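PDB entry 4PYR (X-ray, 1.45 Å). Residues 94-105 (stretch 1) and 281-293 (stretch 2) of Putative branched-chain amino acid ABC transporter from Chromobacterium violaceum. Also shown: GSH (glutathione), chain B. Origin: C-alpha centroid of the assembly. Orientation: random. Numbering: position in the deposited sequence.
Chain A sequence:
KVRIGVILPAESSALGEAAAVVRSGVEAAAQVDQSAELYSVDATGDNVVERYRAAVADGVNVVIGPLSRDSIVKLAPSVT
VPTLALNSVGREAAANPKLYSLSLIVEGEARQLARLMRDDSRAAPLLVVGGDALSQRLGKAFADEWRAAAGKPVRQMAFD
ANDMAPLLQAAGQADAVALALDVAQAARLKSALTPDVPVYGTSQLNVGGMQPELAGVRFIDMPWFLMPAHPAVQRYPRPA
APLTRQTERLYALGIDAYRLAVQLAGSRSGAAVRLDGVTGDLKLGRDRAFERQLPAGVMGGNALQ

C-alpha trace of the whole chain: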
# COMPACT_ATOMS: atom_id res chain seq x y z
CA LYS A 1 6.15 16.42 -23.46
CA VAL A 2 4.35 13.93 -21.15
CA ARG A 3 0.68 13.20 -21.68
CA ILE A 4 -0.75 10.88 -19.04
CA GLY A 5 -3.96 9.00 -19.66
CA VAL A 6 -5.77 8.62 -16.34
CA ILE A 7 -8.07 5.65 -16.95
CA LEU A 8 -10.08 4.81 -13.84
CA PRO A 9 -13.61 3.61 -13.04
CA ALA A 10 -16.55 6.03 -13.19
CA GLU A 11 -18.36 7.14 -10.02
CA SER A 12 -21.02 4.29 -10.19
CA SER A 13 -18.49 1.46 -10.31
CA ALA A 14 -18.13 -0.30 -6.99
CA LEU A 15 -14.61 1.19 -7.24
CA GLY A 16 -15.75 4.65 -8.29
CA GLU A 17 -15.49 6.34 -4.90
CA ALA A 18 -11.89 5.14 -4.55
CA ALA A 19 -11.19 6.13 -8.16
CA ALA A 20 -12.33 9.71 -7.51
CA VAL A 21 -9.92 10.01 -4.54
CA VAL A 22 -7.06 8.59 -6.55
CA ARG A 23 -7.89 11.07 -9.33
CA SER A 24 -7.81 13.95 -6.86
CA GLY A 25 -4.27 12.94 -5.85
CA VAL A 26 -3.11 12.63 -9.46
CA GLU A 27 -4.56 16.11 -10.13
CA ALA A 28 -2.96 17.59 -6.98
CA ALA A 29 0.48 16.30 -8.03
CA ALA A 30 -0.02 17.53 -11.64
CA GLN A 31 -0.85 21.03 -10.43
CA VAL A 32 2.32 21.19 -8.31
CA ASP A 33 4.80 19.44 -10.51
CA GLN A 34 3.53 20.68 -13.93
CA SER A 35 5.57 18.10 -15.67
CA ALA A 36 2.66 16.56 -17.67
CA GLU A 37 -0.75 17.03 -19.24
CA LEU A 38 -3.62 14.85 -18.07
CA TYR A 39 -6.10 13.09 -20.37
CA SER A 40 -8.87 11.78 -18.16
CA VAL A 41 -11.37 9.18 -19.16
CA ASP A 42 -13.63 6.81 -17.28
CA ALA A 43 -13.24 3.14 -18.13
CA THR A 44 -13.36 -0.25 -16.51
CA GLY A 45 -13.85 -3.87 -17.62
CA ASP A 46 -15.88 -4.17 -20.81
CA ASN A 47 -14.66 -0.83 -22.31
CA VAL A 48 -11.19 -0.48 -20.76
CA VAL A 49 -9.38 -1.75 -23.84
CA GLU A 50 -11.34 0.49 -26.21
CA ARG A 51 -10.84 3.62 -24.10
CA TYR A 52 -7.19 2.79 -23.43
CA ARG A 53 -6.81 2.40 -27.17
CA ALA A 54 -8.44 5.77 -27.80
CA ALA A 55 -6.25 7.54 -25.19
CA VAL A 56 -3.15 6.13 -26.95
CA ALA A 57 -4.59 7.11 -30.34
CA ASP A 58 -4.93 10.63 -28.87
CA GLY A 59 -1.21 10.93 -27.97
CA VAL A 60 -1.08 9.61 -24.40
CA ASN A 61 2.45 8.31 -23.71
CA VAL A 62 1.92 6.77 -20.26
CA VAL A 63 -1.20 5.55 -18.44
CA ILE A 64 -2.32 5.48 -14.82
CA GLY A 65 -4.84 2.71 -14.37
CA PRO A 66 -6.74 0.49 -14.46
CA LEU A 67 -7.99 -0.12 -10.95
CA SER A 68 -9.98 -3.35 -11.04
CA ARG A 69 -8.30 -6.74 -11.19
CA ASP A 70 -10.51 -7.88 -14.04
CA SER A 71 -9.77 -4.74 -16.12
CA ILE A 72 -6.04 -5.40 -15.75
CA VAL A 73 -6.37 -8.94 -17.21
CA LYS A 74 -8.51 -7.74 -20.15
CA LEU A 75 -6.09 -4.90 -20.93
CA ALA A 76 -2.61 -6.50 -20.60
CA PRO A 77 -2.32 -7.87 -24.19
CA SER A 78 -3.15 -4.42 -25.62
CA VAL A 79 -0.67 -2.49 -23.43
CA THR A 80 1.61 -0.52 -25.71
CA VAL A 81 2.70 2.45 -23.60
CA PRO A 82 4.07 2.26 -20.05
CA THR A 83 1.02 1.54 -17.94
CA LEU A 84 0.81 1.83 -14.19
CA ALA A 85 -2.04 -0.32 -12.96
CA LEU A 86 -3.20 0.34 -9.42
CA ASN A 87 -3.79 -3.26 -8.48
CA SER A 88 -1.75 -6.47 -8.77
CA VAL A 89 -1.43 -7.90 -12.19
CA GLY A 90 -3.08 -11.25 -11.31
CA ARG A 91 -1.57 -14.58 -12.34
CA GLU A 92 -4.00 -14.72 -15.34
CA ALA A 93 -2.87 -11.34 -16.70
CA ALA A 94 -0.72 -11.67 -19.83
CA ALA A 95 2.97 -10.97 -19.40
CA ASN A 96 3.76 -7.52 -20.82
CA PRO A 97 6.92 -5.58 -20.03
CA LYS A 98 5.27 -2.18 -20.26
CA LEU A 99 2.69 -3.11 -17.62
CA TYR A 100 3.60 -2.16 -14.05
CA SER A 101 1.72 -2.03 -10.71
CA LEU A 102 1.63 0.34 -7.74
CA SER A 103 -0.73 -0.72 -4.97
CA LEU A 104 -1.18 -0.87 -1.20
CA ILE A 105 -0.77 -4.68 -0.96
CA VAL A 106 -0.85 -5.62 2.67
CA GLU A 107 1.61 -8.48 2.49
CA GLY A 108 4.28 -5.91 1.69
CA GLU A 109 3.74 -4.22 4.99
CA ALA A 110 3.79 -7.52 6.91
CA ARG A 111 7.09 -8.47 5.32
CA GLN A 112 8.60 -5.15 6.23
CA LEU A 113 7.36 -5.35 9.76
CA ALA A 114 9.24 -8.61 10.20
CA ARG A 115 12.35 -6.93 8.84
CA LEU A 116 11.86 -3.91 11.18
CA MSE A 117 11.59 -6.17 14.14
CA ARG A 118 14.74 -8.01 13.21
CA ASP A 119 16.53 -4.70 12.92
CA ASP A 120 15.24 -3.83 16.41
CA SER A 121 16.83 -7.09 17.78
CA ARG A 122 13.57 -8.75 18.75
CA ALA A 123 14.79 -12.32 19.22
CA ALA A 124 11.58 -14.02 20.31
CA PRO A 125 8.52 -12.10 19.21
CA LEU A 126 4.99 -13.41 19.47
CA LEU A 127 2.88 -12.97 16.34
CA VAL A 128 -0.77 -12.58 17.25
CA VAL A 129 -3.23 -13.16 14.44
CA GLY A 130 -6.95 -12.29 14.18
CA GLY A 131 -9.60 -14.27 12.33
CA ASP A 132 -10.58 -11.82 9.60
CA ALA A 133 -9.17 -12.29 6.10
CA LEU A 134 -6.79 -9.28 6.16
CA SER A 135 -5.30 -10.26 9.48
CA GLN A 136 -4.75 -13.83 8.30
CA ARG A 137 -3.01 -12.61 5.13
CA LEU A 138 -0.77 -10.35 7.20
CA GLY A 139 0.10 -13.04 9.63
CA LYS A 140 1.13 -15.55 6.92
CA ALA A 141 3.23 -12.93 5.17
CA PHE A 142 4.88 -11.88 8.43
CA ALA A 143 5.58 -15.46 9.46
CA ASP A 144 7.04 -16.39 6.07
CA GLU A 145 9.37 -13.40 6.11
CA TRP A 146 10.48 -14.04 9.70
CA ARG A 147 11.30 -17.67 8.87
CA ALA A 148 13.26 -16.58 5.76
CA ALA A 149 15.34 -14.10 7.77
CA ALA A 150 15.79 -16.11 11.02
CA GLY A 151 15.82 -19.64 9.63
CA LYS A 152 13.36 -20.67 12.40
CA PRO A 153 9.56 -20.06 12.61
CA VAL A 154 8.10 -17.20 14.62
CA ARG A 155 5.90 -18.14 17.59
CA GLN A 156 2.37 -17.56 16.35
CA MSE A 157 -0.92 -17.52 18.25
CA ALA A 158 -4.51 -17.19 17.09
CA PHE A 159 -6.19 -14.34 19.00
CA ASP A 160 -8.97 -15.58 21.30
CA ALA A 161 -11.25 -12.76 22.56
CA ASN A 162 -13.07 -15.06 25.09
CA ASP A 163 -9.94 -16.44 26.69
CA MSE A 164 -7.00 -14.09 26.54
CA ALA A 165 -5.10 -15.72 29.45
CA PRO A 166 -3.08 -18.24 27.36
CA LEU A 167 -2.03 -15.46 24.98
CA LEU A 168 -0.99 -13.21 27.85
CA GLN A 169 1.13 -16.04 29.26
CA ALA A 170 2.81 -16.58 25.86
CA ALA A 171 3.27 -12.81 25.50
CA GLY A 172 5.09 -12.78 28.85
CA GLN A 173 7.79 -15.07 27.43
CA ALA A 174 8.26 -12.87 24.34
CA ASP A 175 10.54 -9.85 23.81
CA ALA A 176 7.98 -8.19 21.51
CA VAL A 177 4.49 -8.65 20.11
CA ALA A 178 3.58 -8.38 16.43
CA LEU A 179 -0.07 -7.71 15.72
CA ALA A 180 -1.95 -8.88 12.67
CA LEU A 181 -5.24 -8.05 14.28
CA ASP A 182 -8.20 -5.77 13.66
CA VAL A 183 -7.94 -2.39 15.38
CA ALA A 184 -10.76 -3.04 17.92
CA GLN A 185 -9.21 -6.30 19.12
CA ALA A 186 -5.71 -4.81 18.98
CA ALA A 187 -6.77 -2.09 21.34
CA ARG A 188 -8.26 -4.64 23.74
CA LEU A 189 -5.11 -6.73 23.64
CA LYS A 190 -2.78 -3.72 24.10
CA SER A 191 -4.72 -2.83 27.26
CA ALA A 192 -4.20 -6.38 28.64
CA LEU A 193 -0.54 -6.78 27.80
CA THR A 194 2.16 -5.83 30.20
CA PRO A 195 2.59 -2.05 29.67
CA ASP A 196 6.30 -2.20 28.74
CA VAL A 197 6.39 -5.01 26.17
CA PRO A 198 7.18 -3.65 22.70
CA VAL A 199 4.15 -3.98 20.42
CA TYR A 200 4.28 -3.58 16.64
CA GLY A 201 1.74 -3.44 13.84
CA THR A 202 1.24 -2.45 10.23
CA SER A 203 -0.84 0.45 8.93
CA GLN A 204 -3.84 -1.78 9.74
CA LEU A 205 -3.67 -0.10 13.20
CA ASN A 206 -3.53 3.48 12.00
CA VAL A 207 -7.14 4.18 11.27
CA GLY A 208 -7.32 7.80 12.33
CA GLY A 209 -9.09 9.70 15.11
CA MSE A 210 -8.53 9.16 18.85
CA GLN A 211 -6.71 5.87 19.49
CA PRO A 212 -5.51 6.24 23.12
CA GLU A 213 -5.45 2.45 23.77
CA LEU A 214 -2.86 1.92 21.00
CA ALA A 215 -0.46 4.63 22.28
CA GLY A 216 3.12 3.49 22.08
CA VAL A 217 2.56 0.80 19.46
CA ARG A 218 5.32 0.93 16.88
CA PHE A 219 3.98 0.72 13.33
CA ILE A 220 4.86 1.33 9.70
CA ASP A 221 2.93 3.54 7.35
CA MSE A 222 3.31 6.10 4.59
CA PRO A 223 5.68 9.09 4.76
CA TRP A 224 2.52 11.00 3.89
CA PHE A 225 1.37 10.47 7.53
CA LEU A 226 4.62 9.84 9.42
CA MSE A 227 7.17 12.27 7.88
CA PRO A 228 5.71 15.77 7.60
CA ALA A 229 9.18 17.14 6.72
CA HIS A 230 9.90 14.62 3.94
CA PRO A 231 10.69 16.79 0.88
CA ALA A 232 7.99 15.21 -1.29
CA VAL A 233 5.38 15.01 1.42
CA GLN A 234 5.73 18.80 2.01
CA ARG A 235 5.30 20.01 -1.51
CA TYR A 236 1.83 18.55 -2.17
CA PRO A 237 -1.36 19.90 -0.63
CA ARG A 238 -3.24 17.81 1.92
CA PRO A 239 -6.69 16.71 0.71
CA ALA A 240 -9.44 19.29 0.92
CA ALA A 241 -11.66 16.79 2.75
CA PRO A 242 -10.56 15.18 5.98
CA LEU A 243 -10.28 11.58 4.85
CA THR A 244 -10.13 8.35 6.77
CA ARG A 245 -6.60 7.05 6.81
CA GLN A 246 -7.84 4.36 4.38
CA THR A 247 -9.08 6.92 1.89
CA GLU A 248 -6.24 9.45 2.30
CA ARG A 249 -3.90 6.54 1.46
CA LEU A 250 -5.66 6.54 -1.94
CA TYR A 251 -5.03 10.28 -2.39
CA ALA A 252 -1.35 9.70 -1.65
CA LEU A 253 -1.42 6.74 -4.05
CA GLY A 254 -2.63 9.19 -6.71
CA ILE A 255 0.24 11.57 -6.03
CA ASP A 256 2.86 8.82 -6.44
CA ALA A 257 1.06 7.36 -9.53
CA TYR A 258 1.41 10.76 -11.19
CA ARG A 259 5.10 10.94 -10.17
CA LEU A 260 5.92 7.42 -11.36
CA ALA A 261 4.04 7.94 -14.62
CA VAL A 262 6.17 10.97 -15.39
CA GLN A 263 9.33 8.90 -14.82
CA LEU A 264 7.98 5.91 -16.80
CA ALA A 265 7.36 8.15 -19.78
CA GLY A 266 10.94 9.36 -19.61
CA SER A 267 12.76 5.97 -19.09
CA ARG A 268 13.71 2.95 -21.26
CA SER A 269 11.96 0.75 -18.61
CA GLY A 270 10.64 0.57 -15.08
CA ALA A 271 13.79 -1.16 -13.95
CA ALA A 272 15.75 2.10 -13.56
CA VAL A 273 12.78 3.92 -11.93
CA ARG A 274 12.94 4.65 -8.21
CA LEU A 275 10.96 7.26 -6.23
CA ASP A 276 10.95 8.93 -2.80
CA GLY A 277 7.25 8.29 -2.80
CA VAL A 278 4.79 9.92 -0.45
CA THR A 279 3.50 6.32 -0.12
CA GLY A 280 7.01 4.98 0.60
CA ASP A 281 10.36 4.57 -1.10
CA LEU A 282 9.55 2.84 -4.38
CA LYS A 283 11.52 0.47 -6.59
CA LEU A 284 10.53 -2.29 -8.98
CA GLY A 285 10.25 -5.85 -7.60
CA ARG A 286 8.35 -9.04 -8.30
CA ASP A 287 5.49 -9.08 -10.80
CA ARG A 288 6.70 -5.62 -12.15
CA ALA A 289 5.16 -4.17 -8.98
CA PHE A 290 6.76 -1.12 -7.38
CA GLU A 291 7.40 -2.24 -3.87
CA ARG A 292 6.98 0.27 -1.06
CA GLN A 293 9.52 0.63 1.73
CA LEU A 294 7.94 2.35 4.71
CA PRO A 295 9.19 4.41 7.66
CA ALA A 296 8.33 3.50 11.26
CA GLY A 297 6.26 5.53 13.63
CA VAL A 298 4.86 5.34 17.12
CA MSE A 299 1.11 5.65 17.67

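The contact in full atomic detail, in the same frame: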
# COMPACT_ATOMS: atom_id res chain seq x y z
N ALA A 94 -1.77 -11.38 -18.86
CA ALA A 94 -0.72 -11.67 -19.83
C ALA A 94 0.56 -10.93 -19.46
O ALA A 94 0.53 -9.77 -19.08
CB ALA A 94 -1.16 -11.29 -21.24
N ALA A 95 1.68 -11.63 -19.58
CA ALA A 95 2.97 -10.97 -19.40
C ALA A 95 3.10 -9.85 -20.45
O ALA A 95 2.76 -10.04 -21.64
CB ALA A 95 4.11 -11.94 -19.53
N ASN A 96 3.62 -8.73 -20.00
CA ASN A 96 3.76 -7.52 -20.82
C ASN A 96 4.72 -6.57 -20.13
O ASN A 96 4.44 -6.09 -19.03
CB ASN A 96 2.43 -6.83 -21.10
CG ASN A 96 2.55 -5.75 -22.16
OD1 ASN A 96 3.54 -5.02 -22.22
ND2 ASN A 96 1.53 -5.62 -22.99
N PRO A 97 5.86 -6.27 -20.75
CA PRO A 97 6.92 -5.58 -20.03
C PRO A 97 6.70 -4.11 -19.82
O PRO A 97 7.45 -3.49 -19.05
CB PRO A 97 8.17 -5.83 -20.91
CG PRO A 97 7.61 -6.03 -22.26
CD PRO A 97 6.38 -6.85 -22.02
N LYS A 98 5.66 -3.56 -20.45
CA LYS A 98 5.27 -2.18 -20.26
C LYS A 98 4.18 -2.03 -19.22
O LYS A 98 3.78 -0.91 -18.97
CB LYS A 98 4.76 -1.58 -21.55
CG LYS A 98 5.83 -1.48 -22.62
CD LYS A 98 5.21 -0.78 -23.83
CE LYS A 98 6.03 0.41 -24.27
NZ LYS A 98 6.97 -0.02 -25.33
N LEU A 99 3.72 -3.14 -18.65
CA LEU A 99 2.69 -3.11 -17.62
C LEU A 99 3.29 -3.28 -16.24
O LEU A 99 3.90 -4.27 -15.93
CB LEU A 99 1.65 -4.21 -17.88
CG LEU A 99 0.46 -4.27 -16.91
CD1 LEU A 99 -0.22 -2.90 -16.82
CD2 LEU A 99 -0.53 -5.38 -17.25
N TYR A 100 3.01 -2.25 -15.37
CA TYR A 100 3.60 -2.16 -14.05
C TYR A 100 2.44 -2.01 -13.05
O TYR A 100 1.30 -1.77 -13.45
CB TYR A 100 4.50 -0.90 -13.93
CG TYR A 100 5.65 -0.88 -14.94
CD1 TYR A 100 6.86 -1.42 -14.60
CD2 TYR A 100 5.49 -0.28 -16.18
CE1 TYR A 100 7.92 -1.44 -15.53
CE2 TYR A 100 6.54 -0.27 -17.11
CZ TYR A 100 7.74 -0.84 -16.77
OH TYR A 100 8.79 -0.83 -17.69
N SER A 101 2.74 -2.18 -11.77
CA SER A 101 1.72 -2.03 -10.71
C SER A 101 2.26 -1.15 -9.60
O SER A 101 3.41 -1.26 -9.24
CB SER A 101 1.35 -3.41 -10.11
OG SER A 101 0.49 -3.27 -8.98
N LEU A 102 1.40 -0.30 -9.05
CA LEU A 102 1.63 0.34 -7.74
C LEU A 102 0.34 0.15 -6.96
O LEU A 102 -0.69 0.51 -7.44
CB LEU A 102 1.89 1.83 -7.87
CG LEU A 102 2.05 2.60 -6.54
CD1 LEU A 102 3.25 2.13 -5.72
CD2 LEU A 102 2.17 4.08 -6.78
N SER A 103 0.46 -0.42 -5.78
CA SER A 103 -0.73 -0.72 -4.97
C SER A 103 -0.37 -0.67 -3.48
O SER A 103 0.78 -0.47 -3.11
CB SER A 103 -1.30 -2.11 -5.35
OG SER A 103 -0.50 -3.15 -4.83
N LEU A 104 -1.38 -0.88 -2.64
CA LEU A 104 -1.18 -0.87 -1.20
C LEU A 104 -1.19 -2.29 -0.64
O LEU A 104 -1.61 -2.50 0.49
CB LEU A 104 -2.27 0.00 -0.55
CG LEU A 104 -2.33 1.41 -1.14
CD1 LEU A 104 -3.43 2.19 -0.45
CD2 LEU A 104 -0.97 2.13 -1.04
N ILE A 105 -0.68 -3.25 -1.38
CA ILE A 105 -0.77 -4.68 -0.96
C ILE A 105 -0.27 -4.91 0.45
O ILE A 105 0.88 -4.61 0.80
CB ILE A 105 -0.00 -5.66 -1.88
CG1 ILE A 105 1.42 -5.18 -2.19
CG2 ILE A 105 -0.78 -5.90 -3.14
CD1 ILE A 105 2.26 -6.30 -2.78
N ASP A 281 9.27 4.61 -0.12
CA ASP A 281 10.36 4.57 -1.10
C ASP A 281 10.03 3.45 -2.07
O ASP A 281 9.74 2.34 -1.64
CB ASP A 281 11.72 4.36 -0.44
CG ASP A 281 12.36 5.65 0.06
OD1 ASP A 281 11.89 6.76 -0.24
OD2 ASP A 281 13.37 5.50 0.76
N LEU A 282 10.01 3.75 -3.36
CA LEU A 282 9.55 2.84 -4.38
C LEU A 282 10.69 2.38 -5.28
O LEU A 282 11.54 3.15 -5.68
CB LEU A 282 8.52 3.53 -5.25
CG LEU A 282 7.40 4.23 -4.50
CD1 LEU A 282 6.41 4.81 -5.45
CD2 LEU A 282 6.71 3.22 -3.62
N LYS A 283 10.63 1.10 -5.61
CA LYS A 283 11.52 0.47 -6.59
C LYS A 283 10.87 -0.81 -7.11
O LYS A 283 10.03 -1.42 -6.43
CB LYS A 283 12.89 0.19 -5.98
CG LYS A 283 13.00 -0.97 -5.01
CD LYS A 283 14.48 -1.24 -4.69
CE LYS A 283 14.96 -0.61 -3.39
NZ LYS A 283 14.71 0.85 -3.30
N LEU A 284 11.23 -1.20 -8.33
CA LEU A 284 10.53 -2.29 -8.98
C LEU A 284 10.98 -3.61 -8.36
O LEU A 284 12.20 -3.83 -8.15
CB LEU A 284 10.81 -2.26 -10.48
CG LEU A 284 9.78 -2.76 -11.46
CD1 LEU A 284 8.43 -2.15 -11.16
CD2 LEU A 284 10.20 -2.47 -12.89
N GLY A 285 10.02 -4.49 -8.12
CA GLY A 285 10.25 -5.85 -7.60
C GLY A 285 9.44 -6.87 -8.36
O GLY A 285 9.18 -6.72 -9.56
N ARG A 286 9.06 -7.93 -7.67
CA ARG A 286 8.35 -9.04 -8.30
C ARG A 286 7.07 -8.64 -9.02
O ARG A 286 6.36 -7.75 -8.56
CB ARG A 286 8.00 -10.10 -7.26
CG ARG A 286 7.27 -9.61 -6.03
CD ARG A 286 6.50 -10.76 -5.40
NE ARG A 286 7.13 -12.03 -5.68
N ASP A 287 6.77 -9.32 -10.12
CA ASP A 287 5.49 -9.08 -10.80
C ASP A 287 5.45 -7.63 -11.39
O ASP A 287 4.38 -7.10 -11.59
CB ASP A 287 4.29 -9.28 -9.81
CG ASP A 287 3.94 -10.76 -9.53
OD1 ASP A 287 3.47 -11.46 -10.44
OD2 ASP A 287 4.05 -11.22 -8.36
N ARG A 288 6.62 -7.02 -11.68
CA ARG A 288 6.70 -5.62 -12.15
C ARG A 288 5.84 -4.69 -11.26
O ARG A 288 5.23 -3.71 -11.74
CB ARG A 288 6.27 -5.46 -13.62
CG ARG A 288 7.42 -5.57 -14.64
CD ARG A 288 6.89 -5.40 -16.06
NE ARG A 288 5.79 -6.33 -16.30
CZ ARG A 288 5.91 -7.63 -16.49
NH1 ARG A 288 7.11 -8.18 -16.53
NH2 ARG A 288 4.83 -8.39 -16.68
N ALA A 289 5.83 -5.01 -9.96
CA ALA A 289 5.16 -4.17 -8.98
C ALA A 289 6.22 -3.31 -8.31
O ALA A 289 7.31 -3.80 -7.98
CB ALA A 289 4.44 -5.02 -7.93
N PHE A 290 5.90 -2.04 -8.13
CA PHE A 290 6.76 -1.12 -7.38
C PHE A 290 6.53 -1.44 -5.94
O PHE A 290 5.41 -1.28 -5.46
CB PHE A 290 6.42 0.33 -7.69
CG PHE A 290 6.99 0.80 -8.96
CD1 PHE A 290 8.30 1.25 -9.01
CD2 PHE A 290 6.25 0.72 -10.15
CE1 PHE A 290 8.87 1.61 -10.23
CE2 PHE A 290 6.82 1.10 -11.36
CZ PHE A 290 8.13 1.55 -11.40
N GLU A 291 7.54 -1.97 -5.26
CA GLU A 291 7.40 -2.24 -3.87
C GLU A 291 7.67 -0.99 -3.05
O GLU A 291 8.35 -0.07 -3.50
CB GLU A 291 8.23 -3.44 -3.46
CG GLU A 291 7.87 -4.69 -4.28
CD GLU A 291 8.78 -5.86 -4.02
OE1 GLU A 291 9.91 -5.66 -3.50
OE2 GLU A 291 8.35 -7.00 -4.36
N ARG A 292 7.04 -0.92 -1.88
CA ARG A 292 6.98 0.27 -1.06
C ARG A 292 7.66 0.02 0.26
O ARG A 292 7.17 -0.78 1.08
CB ARG A 292 5.55 0.66 -0.70
CG ARG A 292 4.63 1.19 -1.77
CD ARG A 292 3.41 1.81 -1.11
NE ARG A 292 2.70 0.84 -0.31
CZ ARG A 292 2.15 1.05 0.90
NH1 ARG A 292 2.27 2.20 1.54
NH2 ARG A 292 1.53 0.05 1.48
N GLN A 293 8.74 0.74 0.50
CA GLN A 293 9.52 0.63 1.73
C GLN A 293 9.06 1.75 2.64
O GLN A 293 9.06 2.92 2.24
CB GLN A 293 10.98 0.77 1.40
CG GLN A 293 11.93 -0.06 2.22
CD GLN A 293 13.34 0.08 1.71
OE1 GLN A 293 14.00 -0.92 1.30
NE2 GLN A 293 13.80 1.32 1.63
N1 GSH B . -3.63 -11.04 -4.29
CA1 GSH B . -4.49 -10.82 -3.15
C1 GSH B . -4.73 -12.10 -2.37
O11 GSH B . -3.77 -12.78 -1.93
O12 GSH B . -5.92 -12.43 -2.13
CB1 GSH B . -5.82 -10.21 -3.59
CG1 GSH B . -5.67 -8.91 -4.38
CD1 GSH B . -5.07 -7.83 -3.53
OE1 GSH B . -4.64 -8.12 -2.42
N2 GSH B . -5.08 -6.60 -4.09
CA2 GSH B . -4.56 -5.38 -3.47
C2 GSH B . -5.70 -4.49 -3.08
O2 GSH B . -6.67 -5.19 -2.76
CB2 GSH B . -3.61 -4.69 -4.43
SG2 GSH B . -2.92 -5.88 -5.57
N3 GSH B . -5.73 -3.10 -3.07
CA3 GSH B . -4.65 -2.08 -3.24
C3 GSH B . -4.95 -0.90 -4.17
O31 GSH B . -4.43 0.24 -3.95
O32 GSH B . -5.73 -1.09 -5.13
O HOH W 1 2.98 -1.93 -5.26
O HOH W 2 3.06 -1.87 -2.10
O HOH W 3 2.22 -2.39 0.24

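S101 N donates to R288 O (2.9 Å), and F290 N donates to S101 O (2.8 Å), so both backbone polar groups of S101 are satisfied in the single bridge that pairs it with A289. S101 CB and A289 CB, 4.1 Å apart, put two small side chains side by side.

Direct pairing then ends: water 1 accepts from S103 N (3.0 Å) and donates to F290 O (2.5 Å). Water 2 donates to S103 O (2.9 Å) and accepts from R292 NE (3.3 Å); water 3 joins I105 O (2.7 Å) to R292 NH2 (2.8 Å). Arginine suits this place because its several donors can serve such waters while L104 CD2 lies over one guanidinium face, 3.8 Å from R292 CZ.

At the other end R288 reaches back to the turn N96–L99, its NE donating to L99 O at 2.8 Å. N96 O, only 3.1 Å from R288 NE, is badly angled for it and instead accepts from L99 N (3.1 Å), closing the turn.

Y100 and L102 turn their CA-to-CB bonds to the same side of stretch 1, S101 to the other. The first two bring carbon surface that asks for no hydrogen bond: Y100 CE1 meets L284 CD2 at 3.6 Å, and L102 CD1 meets L282 CD1 at 4.2 Å.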